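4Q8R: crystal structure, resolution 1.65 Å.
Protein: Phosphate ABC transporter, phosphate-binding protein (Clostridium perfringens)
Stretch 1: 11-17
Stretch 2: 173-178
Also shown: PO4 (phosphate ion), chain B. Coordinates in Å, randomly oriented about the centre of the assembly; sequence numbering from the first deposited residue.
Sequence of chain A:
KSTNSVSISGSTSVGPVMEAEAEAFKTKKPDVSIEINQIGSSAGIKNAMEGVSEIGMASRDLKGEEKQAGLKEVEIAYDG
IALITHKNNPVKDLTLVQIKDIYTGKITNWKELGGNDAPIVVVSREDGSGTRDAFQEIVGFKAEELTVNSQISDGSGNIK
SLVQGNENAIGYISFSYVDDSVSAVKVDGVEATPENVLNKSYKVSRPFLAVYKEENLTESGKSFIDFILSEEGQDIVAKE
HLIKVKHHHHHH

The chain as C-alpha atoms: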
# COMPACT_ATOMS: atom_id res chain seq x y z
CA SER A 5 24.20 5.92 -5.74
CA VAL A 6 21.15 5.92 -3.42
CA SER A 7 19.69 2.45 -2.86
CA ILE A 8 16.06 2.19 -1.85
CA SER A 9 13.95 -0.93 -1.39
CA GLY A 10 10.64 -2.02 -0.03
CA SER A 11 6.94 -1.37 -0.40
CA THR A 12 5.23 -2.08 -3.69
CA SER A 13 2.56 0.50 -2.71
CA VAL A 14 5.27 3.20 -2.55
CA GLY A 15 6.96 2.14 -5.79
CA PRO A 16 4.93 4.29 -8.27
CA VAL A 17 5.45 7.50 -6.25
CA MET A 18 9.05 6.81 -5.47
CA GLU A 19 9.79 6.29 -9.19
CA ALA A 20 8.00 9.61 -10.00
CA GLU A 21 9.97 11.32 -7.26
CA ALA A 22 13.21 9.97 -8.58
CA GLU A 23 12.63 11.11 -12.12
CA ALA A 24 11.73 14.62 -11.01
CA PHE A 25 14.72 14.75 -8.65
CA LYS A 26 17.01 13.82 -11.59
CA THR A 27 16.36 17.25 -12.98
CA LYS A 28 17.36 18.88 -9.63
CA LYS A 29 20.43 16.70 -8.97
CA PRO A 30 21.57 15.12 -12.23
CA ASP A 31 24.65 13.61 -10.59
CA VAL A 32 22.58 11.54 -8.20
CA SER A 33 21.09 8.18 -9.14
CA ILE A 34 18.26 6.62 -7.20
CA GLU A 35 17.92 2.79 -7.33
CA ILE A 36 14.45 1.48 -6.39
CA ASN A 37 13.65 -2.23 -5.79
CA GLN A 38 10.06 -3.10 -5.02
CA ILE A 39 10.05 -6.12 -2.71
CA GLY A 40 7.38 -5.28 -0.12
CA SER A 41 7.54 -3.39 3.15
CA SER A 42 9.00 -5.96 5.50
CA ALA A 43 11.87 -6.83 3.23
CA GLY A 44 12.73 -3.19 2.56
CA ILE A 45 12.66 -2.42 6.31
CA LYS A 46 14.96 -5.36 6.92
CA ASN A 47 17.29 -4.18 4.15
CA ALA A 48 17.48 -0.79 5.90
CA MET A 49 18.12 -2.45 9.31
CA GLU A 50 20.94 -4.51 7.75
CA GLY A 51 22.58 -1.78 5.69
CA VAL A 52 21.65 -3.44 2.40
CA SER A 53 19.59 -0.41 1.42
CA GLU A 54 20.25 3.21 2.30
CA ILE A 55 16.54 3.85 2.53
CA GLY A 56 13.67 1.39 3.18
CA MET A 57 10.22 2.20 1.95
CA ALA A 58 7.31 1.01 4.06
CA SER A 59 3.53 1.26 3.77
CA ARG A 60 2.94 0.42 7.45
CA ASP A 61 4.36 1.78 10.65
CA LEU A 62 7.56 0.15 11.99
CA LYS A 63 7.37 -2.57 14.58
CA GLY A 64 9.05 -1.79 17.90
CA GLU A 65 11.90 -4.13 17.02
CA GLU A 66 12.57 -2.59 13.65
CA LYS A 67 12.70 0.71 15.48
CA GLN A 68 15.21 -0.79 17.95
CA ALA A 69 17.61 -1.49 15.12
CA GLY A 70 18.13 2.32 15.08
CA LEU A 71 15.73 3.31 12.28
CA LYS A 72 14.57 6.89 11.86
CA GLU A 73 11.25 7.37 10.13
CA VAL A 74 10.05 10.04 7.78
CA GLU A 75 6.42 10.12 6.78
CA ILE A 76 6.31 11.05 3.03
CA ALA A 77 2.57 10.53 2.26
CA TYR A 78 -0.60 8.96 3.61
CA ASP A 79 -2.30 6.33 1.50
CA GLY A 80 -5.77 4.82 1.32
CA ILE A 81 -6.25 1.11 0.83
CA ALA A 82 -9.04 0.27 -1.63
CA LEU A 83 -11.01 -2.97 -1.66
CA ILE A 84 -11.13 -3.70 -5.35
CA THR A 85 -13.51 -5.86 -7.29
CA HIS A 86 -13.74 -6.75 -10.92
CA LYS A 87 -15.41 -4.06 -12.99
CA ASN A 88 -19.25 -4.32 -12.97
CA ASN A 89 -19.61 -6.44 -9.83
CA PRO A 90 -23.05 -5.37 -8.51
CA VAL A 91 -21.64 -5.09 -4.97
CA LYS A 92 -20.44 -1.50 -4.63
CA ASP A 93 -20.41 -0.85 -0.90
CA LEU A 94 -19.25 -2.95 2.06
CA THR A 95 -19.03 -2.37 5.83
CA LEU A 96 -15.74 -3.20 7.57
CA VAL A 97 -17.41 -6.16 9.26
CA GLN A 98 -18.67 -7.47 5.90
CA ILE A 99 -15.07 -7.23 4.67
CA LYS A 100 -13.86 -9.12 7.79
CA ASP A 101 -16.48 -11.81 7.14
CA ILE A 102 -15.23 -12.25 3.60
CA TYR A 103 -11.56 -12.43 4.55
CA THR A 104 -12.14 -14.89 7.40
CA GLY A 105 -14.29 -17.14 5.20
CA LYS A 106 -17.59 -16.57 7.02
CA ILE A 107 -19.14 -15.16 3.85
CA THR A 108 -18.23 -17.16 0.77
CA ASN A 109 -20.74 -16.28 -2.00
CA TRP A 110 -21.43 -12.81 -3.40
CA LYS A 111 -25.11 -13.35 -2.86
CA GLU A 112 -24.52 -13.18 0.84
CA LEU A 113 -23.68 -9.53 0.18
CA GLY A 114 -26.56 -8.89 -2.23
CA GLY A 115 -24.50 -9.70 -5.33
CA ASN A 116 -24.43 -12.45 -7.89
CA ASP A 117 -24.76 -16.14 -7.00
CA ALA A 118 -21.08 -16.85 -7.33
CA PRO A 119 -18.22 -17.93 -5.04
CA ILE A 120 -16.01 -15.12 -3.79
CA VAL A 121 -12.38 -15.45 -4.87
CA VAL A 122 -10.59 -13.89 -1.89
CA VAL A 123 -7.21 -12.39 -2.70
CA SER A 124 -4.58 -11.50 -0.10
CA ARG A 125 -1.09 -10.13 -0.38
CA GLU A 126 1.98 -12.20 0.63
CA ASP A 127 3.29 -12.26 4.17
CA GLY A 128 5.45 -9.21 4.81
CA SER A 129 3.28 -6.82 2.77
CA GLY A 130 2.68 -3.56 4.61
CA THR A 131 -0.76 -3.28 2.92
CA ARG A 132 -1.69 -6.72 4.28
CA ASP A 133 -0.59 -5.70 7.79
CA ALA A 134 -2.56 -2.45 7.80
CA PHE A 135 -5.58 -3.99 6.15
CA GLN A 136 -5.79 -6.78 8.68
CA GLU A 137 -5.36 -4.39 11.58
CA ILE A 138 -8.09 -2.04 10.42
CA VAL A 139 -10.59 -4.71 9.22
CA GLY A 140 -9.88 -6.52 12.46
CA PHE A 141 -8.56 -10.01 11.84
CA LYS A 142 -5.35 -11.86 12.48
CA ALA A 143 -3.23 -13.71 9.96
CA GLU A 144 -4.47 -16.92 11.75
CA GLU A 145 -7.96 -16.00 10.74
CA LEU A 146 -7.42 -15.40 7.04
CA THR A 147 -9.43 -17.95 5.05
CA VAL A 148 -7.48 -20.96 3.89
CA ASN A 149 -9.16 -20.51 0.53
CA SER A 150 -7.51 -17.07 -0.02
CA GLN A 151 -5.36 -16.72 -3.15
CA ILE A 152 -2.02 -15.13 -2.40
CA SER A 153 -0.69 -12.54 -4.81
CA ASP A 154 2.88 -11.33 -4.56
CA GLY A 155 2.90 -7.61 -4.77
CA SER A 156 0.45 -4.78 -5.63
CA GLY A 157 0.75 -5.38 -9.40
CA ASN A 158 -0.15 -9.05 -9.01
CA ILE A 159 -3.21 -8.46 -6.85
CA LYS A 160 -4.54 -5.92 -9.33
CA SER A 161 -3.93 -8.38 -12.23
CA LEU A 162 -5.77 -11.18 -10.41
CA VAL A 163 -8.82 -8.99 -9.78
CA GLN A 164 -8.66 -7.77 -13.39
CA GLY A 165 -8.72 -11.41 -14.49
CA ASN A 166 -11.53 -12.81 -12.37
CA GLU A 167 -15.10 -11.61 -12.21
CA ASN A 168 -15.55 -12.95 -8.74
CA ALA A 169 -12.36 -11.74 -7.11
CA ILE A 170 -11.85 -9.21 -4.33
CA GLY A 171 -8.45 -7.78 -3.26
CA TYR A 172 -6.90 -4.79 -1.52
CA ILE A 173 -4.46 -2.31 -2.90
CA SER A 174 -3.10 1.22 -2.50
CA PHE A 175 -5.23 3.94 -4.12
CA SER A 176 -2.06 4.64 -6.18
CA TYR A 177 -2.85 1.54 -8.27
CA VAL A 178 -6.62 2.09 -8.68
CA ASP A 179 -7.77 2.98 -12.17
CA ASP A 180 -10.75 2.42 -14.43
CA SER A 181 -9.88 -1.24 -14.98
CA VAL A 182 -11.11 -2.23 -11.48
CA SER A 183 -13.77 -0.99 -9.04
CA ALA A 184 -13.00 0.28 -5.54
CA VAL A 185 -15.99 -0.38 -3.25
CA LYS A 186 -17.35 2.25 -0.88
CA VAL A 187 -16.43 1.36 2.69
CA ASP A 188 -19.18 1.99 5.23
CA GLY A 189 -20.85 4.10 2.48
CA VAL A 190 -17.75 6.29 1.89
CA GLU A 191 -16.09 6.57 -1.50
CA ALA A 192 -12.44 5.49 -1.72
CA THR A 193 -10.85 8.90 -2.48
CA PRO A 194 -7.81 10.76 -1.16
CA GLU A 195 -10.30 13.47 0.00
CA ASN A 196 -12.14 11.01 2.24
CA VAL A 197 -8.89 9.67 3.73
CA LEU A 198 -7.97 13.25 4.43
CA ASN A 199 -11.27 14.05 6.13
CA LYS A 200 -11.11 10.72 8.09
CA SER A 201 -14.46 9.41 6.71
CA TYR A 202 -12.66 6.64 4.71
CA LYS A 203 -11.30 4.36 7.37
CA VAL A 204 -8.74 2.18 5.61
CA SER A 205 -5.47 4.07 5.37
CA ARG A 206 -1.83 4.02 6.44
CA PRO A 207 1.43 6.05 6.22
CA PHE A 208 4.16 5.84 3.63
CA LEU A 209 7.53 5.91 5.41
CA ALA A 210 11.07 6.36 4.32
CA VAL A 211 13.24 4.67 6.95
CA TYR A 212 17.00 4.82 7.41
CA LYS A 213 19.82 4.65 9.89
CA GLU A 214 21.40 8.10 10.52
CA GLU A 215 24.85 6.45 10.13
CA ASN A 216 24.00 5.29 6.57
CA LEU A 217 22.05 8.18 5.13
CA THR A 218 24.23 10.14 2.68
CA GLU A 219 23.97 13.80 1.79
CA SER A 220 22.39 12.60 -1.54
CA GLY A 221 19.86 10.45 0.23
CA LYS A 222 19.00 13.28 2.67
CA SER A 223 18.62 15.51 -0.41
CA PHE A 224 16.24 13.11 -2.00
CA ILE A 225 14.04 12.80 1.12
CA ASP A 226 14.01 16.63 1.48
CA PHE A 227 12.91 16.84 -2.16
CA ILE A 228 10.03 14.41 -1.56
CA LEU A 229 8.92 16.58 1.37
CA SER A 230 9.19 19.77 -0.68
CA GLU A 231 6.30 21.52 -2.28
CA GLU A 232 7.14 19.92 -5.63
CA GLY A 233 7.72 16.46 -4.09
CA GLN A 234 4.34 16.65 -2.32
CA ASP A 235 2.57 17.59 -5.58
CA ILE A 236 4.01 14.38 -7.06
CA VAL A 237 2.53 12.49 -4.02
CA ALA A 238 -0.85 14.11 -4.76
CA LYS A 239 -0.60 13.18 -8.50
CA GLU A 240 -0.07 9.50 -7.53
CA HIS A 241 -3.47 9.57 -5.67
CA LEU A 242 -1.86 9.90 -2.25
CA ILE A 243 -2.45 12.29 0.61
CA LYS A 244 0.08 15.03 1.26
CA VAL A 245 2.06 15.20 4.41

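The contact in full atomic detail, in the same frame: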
# COMPACT_ATOMS: atom_id res chain seq x y z
N SER A 11 8.35 -1.35 -0.07
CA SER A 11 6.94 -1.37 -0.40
C SER A 11 6.63 -1.29 -1.90
O SER A 11 7.09 -0.33 -2.58
CB SER A 11 6.30 -0.17 0.31
OG SER A 11 4.99 0.11 -0.11
N THR A 12 5.77 -2.18 -2.37
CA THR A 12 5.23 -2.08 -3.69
C THR A 12 4.22 -0.92 -3.79
O THR A 12 4.05 -0.35 -4.88
CB THR A 12 4.60 -3.40 -4.20
OG1 THR A 12 3.42 -3.72 -3.47
CG2 THR A 12 5.61 -4.52 -4.13
N SER A 13 3.54 -0.58 -2.70
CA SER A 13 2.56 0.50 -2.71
C SER A 13 3.28 1.83 -2.97
O SER A 13 2.74 2.68 -3.69
CB SER A 13 1.84 0.60 -1.38
OG SER A 13 1.18 -0.61 -1.01
N VAL A 14 4.48 1.95 -2.41
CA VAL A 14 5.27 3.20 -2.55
C VAL A 14 5.98 3.27 -3.86
O VAL A 14 6.38 4.37 -4.26
CB VAL A 14 6.28 3.36 -1.34
CG1 VAL A 14 7.03 4.71 -1.36
CG2 VAL A 14 5.55 3.30 -0.03
N GLY A 15 6.15 2.17 -4.58
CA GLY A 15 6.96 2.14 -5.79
C GLY A 15 6.58 3.20 -6.86
O GLY A 15 7.48 3.90 -7.34
N PRO A 16 5.26 3.35 -7.20
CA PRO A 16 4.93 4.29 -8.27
C PRO A 16 5.36 5.71 -7.88
O PRO A 16 6.01 6.40 -8.68
CB PRO A 16 3.41 4.17 -8.38
CG PRO A 16 3.21 2.66 -8.13
CD PRO A 16 4.15 2.41 -6.96
N VAL A 17 5.07 6.12 -6.65
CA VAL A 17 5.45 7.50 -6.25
C VAL A 17 6.94 7.69 -6.10
O VAL A 17 7.48 8.74 -6.48
CB VAL A 17 4.67 8.00 -5.02
CG1 VAL A 17 5.06 7.35 -3.70
CG2 VAL A 17 4.77 9.53 -4.89
N ILE A 173 -5.57 -2.94 -2.23
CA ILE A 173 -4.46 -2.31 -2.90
C ILE A 173 -4.44 -0.83 -2.62
O ILE A 173 -5.47 -0.21 -2.38
CB ILE A 173 -4.61 -2.54 -4.39
CG1 ILE A 173 -3.31 -2.36 -5.13
CG2 ILE A 173 -5.72 -1.65 -5.03
CD1 ILE A 173 -3.34 -2.86 -6.54
N SER A 174 -3.25 -0.23 -2.62
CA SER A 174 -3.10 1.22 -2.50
C SER A 174 -3.94 1.96 -3.58
O SER A 174 -4.00 1.52 -4.73
CB SER A 174 -1.63 1.57 -2.74
OG SER A 174 -1.44 2.95 -3.02
N PHE A 175 -4.50 3.09 -3.20
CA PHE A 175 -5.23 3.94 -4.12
C PHE A 175 -4.35 4.30 -5.34
O PHE A 175 -4.89 4.61 -6.44
CB PHE A 175 -5.56 5.26 -3.45
CG PHE A 175 -6.71 5.25 -2.47
CD1 PHE A 175 -7.36 4.08 -2.02
CD2 PHE A 175 -7.17 6.51 -1.95
CE1 PHE A 175 -8.39 4.17 -1.13
CE2 PHE A 175 -8.24 6.58 -1.10
CZ PHE A 175 -8.84 5.39 -0.65
N SER A 176 -3.01 4.33 -5.14
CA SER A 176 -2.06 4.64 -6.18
C SER A 176 -2.18 3.73 -7.42
O SER A 176 -1.78 4.07 -8.52
CB SER A 176 -0.60 4.62 -5.64
OG SER A 176 0.19 5.39 -6.43
N TYR A 177 -2.70 2.52 -7.19
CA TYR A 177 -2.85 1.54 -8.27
C TYR A 177 -4.27 1.47 -8.82
O TYR A 177 -4.51 0.73 -9.77
CB TYR A 177 -2.50 0.14 -7.78
CG TYR A 177 -1.01 -0.10 -7.61
CD1 TYR A 177 -0.29 0.47 -6.56
CD2 TYR A 177 -0.33 -0.89 -8.54
CE1 TYR A 177 1.08 0.21 -6.41
CE2 TYR A 177 1.02 -1.11 -8.42
CZ TYR A 177 1.74 -0.57 -7.38
OH TYR A 177 3.06 -0.94 -7.31
N VAL A 178 -5.20 2.20 -8.23
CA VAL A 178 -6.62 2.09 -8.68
C VAL A 178 -6.79 2.88 -9.98
O VAL A 178 -6.28 3.96 -10.10
CB VAL A 178 -7.61 2.57 -7.62
CG1 VAL A 178 -9.03 2.54 -8.17
CG2 VAL A 178 -7.51 1.70 -6.35
P PO4 B . 3.51 -3.34 0.30
O1 PO4 B . 4.44 -3.51 1.50
O2 PO4 B . 4.11 -3.91 -0.96
O3 PO4 B . 2.12 -3.87 0.63
O4 PO4 B . 3.30 -1.80 0.10
O HOH W 1 -0.87 -1.91 -2.40
O HOH W 2 2.76 5.13 -5.02

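Residues 173-178 pass from the end of a β-strand into a short 3-10 segment and pack against residues 11-17, where a phosphate-binding loop leads into a helix. The contact is small, burying 242 Å² in total, and the backbones come nearest at Ser13 and Ser174, whose CA atoms lie 5.7 Å apart.

Ile173, still in the strand, makes no direct contact with the first stretch. At Ser174 the CA-to-CB bond points toward it, and the CB atoms of Ser13 and Ser174 meet at 3.9 Å. The two serines are not joined directly by their hydroxyls. Instead, a water donates to Ser13 OG (2.8 Å) and accepts from Ser174 N (2.9 Å), so that a strand-end amide is satisfied through the gap. Ser13 OG itself donates to phosphate O4 at 2.7 Å, which places this water link one step from the anion. The Ser174 hydroxyl bonds within its own stretch, where Ser174 OG accepts from Ser176 N at 3.0 Å. Together with the backbone bond from Tyr177 N to Ser174 O, also 3.0 Å, this holds the tight turn that follows the strand.

Phe175 lies out of reach of the first stretch, but the turn brings Ser176 back toward it. Its direct contacts are loose, with Ser176 CB 4.3 Å from Ser13 O and Ser176 OG 4.0 Å from Pro16 CB. A second water supplies the polar connection: it donates to Ser13 O (2.8 Å) and Ser176 OG (2.9 Å) and accepts from Val17 N (3.0 Å). It thus bridges a carbonyl and an amide four residues apart while tying both to the 3-10 segment.

Tyr177 contributes the largest covered area, 65 Å². Its CA-to-CB bond points sideways, yet the long side chain, with chi1 at -75°, carries the hydroxyl across to the first stretch. There Tyr177 OH donates to Thr12 O at 2.7 Å, the one direct hydrogen bond between the stretches. Thr12 O lies at the ring edge, near its plane, and also accepts a weak bond from Gly15 N at 3.3 Å. The same Thr12 binds phosphate O2 through its N (2.8 Å) and OG1 (2.6 Å), so the tyrosine braces the backbone of a residue that holds the ion. Around this polar bond the packing is apolar: Pro16 CG approaches Tyr177 CZ at 3.6 Å, and Ser13 CA lies 4.0 Å from Tyr177 CE1. Val178 then leaves the contact.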